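Local coordinates for ESX-5 secretion system protein EccC5 (Mycobacterium tuberculosis, PDB 6J18), which binds ATP as a motor component of the ESX-5 type VII secretion system, which exports EsxN and a number of PE_PGRS and PPE proteins, at residues Val158-Tyr163 against Val168-Gly173. Residues are numbered along the deposited sequence; the frame is centred on the assembly and turned at random. Where two conformers were deposited one is given.
Sequences VERFAY and VVAMMG
Strand 160-162 and helix 168-173 run nearly antiparallel, at 152°, with their axes 8.1 Å apart at closest approach, so that Arg160 and Ala162 meet Met171 and Val168. This is a beta-alpha unit, strand followed by helix, of the C-terminal FtsK/SpoIIIE-type ATPase domain of EccC5: the chain leaves strand 158-162, which pairs in parallel with strand 137-143, and folds back as helix 165-180 against the sheet. At the turn end the fit is close: Ala162 CB lies 3.5 Å from the backbone N of Val168 and 3.7 Å from Val168 CG2. Like Arg160 two residues earlier, Ala162 points its CB toward the helix. Between them reaches Met171, its CG anti to the backbone N (chi1 -175°) and the next torsion extended too, which carries SD to 3.6 Å from Arg160 O, with Ala162 CB at 4.2 Å; the bend at chi3 (75°) turns only CE. The same side chain also touches Trp141 and Val143 of the adjoining strand. The arginine closes the more exposed margin: Arg160 CB packs 3.7 Å from Met171 CG. Its bent chain folds the guanidinium over the helix, where NE forms a salt bridge with Glu174. One face of that flat group rests over Met171, whose CB stands 4.0 Å from the guanidinium plane, displaced from the centre of the group toward its edge.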
ATOM      1  N   VAL A 158      -1.194  -7.679  12.440  1.00 22.96           N
ATOM      2  CA  VAL A 158      -1.574  -6.308  12.759  1.00 23.58           C
ATOM      3  C   VAL A 158      -1.020  -5.878  14.109  1.00 24.33           C
ATOM      4  O   VAL A 158      -1.544  -6.256  15.158  1.00 25.86           O
ATOM      5  CB  VAL A 158      -3.103  -6.134  12.761  1.00 23.42           C
ATOM      6  CG1 VAL A 158      -3.470  -4.687  13.057  1.00 23.42           C
ATOM      7  CG2 VAL A 158      -3.683  -6.570  11.426  1.00 23.86           C
ATOM      8  N   GLU A 159       0.046  -5.088  14.071  1.00 25.27           N
ATOM      9  CA  GLU A 159       0.659  -4.559  15.281  1.00 26.94           C
ATOM     10  C   GLU A 159      -0.253  -3.536  15.941  1.00 29.04           C
ATOM     11  O   GLU A 159      -0.554  -3.627  17.131  1.00 30.22           O
ATOM     12  CB  GLU A 159       2.014  -3.926  14.959  1.00 26.86           C
ATOM     13  CG  GLU A 159       2.726  -3.288  16.144  1.00 29.76           C
ATOM     14  CD  GLU A 159       3.282  -4.305  17.123  1.00 33.48           C
ATOM     15  OE1 GLU A 159       3.214  -5.520  16.834  1.00 33.75           O
ATOM     16  OE2 GLU A 159       3.798  -3.889  18.180  1.00 36.13           O
ATOM     17  N   ARG A 160      -0.681  -2.553  15.155  1.00 28.34           N
ATOM     18  CA  ARG A 160      -1.570  -1.507  15.645  0.55 30.16           C
ATOM     19  C   ARG A 160      -2.608  -1.139  14.592  1.00 28.84           C
ATOM     20  O   ARG A 160      -2.321  -1.135  13.396  1.00 28.50           O
ATOM     21  CB  ARG A 160      -0.772  -0.262  16.046  0.55 32.05           C
ATOM     22  CG  ARG A 160       0.100  -0.435  17.282  0.55 35.11           C
ATOM     23  CD  ARG A 160      -0.720  -0.366  18.562  0.55 37.24           C
ATOM     24  NE  ARG A 160      -0.690   0.967  19.158  0.55 38.71           N
ATOM     25  CZ  ARG A 160      -1.668   1.859  19.050  0.55 39.37           C
ATOM     26  NH1 ARG A 160      -2.765   1.565  18.364  0.55 38.60           N
ATOM     27  NH2 ARG A 160      -1.551   3.047  19.627  0.55 39.62           N
ATOM     28  N   PHE A 161      -3.820  -0.838  15.042  1.00 29.29           N
ATOM     29  CA  PHE A 161      -4.842  -0.319  14.142  1.00 29.66           C
ATOM     30  C   PHE A 161      -5.550   0.852  14.814  1.00 29.85           C
ATOM     31  O   PHE A 161      -5.651   0.905  16.041  1.00 29.85           O
ATOM     32  CB  PHE A 161      -5.841  -1.405  13.723  1.00 30.13           C
ATOM     33  CG  PHE A 161      -6.590  -2.031  14.865  1.00 34.11           C
ATOM     34  CD1 PHE A 161      -7.798  -1.505  15.292  1.00 35.00           C
ATOM     35  CD2 PHE A 161      -6.101  -3.166  15.492  1.00 35.70           C
ATOM     36  CE1 PHE A 161      -8.493  -2.083  16.335  1.00 37.18           C
ATOM     37  CE2 PHE A 161      -6.793  -3.750  16.535  1.00 37.16           C
ATOM     38  CZ  PHE A 161      -7.990  -3.209  16.958  1.00 37.87           C
ATOM     39  N   ALA A 162      -6.017   1.799  14.008  1.00 28.35           N
ATOM     40  CA  ALA A 162      -6.640   3.008  14.531  1.00 28.82           C
ATOM     41  C   ALA A 162      -7.895   3.359  13.744  1.00 29.94           C
ATOM     42  O   ALA A 162      -7.906   3.300  12.515  1.00 27.70           O
ATOM     43  CB  ALA A 162      -5.654   4.162  14.503  1.00 28.90           C
ATOM     44  N   TYR A 163      -8.950   3.730  14.463  1.00 33.47           N
ATOM     45  CA  TYR A 163     -10.237   4.027  13.846  1.00 34.69           C
ATOM     46  C   TYR A 163     -10.734   5.420  14.226  1.00 38.23           C
ATOM     47  O   TYR A 163     -11.614   5.974  13.568  1.00 39.55           O
ATOM     48  CB  TYR A 163     -11.270   2.964  14.232  1.00 34.11           C
ATOM     49  CG  TYR A 163     -11.249   2.577  15.696  1.00 34.87           C
ATOM     50  CD1 TYR A 163     -10.401   1.576  16.158  1.00 33.80           C
ATOM     51  CD2 TYR A 163     -12.079   3.206  16.614  1.00 36.37           C
ATOM     52  CE1 TYR A 163     -10.378   1.218  17.494  1.00 36.04           C
ATOM     53  CE2 TYR A 163     -12.063   2.854  17.951  1.00 38.95           C
ATOM     54  CZ  TYR A 163     -11.212   1.858  18.386  1.00 38.56           C
ATOM     55  OH  TYR A 163     -11.193   1.504  19.716  1.00 39.99           O
ATOM     56  N   VAL A 168      -5.127   7.451  15.683  1.00 34.74           N
ATOM     57  CA  VAL A 168      -4.214   7.601  14.557  1.00 33.05           C
ATOM     58  C   VAL A 168      -2.987   8.411  14.963  1.00 32.60           C
ATOM     59  O   VAL A 168      -1.858   8.021  14.674  1.00 30.61           O
ATOM     60  CB  VAL A 168      -4.900   8.279  13.352  1.00 34.50           C
ATOM     61  CG1 VAL A 168      -3.899   8.516  12.233  1.00 34.62           C
ATOM     62  CG2 VAL A 168      -6.057   7.428  12.856  1.00 34.30           C
ATOM     63  N   VAL A 169      -3.218   9.529  15.645  1.00 34.10           N
ATOM     64  CA  VAL A 169      -2.135  10.385  16.121  1.00 36.27           C
ATOM     65  C   VAL A 169      -1.167   9.608  17.012  1.00 35.37           C
ATOM     66  O   VAL A 169       0.051   9.684  16.843  1.00 35.36           O
ATOM     67  CB  VAL A 169      -2.680  11.603  16.898  1.00 38.73           C
ATOM     68  CG1 VAL A 169      -1.567  12.290  17.678  1.00 40.45           C
ATOM     69  CG2 VAL A 169      -3.366  12.579  15.951  1.00 39.39           C
ATOM     70  N   ALA A 170      -1.722   8.848  17.952  1.00 35.11           N
ATOM     71  CA  ALA A 170      -0.920   8.052  18.875  1.00 35.81           C
ATOM     72  C   ALA A 170      -0.150   6.951  18.154  1.00 33.59           C
ATOM     73  O   ALA A 170       1.030   6.725  18.431  1.00 31.93           O
ATOM     74  CB  ALA A 170      -1.806   7.454  19.956  1.00 37.38           C
ATOM     75  N   MET A 171      -0.820   6.270  17.228  1.00 31.88           N
ATOM     76  CA  MET A 171      -0.204   5.170  16.492  1.00 31.23           C
ATOM     77  C   MET A 171       0.944   5.656  15.613  1.00 32.53           C
ATOM     78  O   MET A 171       1.981   5.000  15.514  1.00 34.71           O
ATOM     79  CB  MET A 171      -1.246   4.451  15.632  1.00 29.88           C
ATOM     80  CG  MET A 171      -0.712   3.214  14.929  1.00 28.39           C
ATOM     81  SD  MET A 171      -1.915   2.437  13.833  1.00 34.44           S
ATOM     82  CE  MET A 171      -1.886   3.579  12.458  1.00 30.91           C
ATOM     83  N   MET A 172       0.755   6.808  14.978  1.00 31.46           N
ATOM     84  CA  MET A 172       1.768   7.357  14.086  1.00 32.75           C
ATOM     85  C   MET A 172       3.003   7.799  14.866  1.00 33.99           C
ATOM     86  O   MET A 172       4.114   7.801  14.335  1.00 32.95           O
ATOM     87  CB  MET A 172       1.200   8.527  13.281  1.00 33.61           C
ATOM     88  CG  MET A 172       0.135   8.123  12.271  1.00 31.65           C
ATOM     89  SD  MET A 172       0.660   6.774  11.195  1.00 35.80           S
ATOM     90  CE  MET A 172       2.073   7.525  10.409  1.00 38.22           C
ATOM     91  N   GLY A 173       2.806   8.171  16.127  1.00 34.84           N
ATOM     92  CA  GLY A 173       3.913   8.528  16.994  1.00 36.05           C
ATOM     93  C   GLY A 173       4.762   7.316  17.322  1.00 35.83           C
ATOM     94  O   GLY A 173       5.991   7.392  17.350  1.00 34.99           O
TER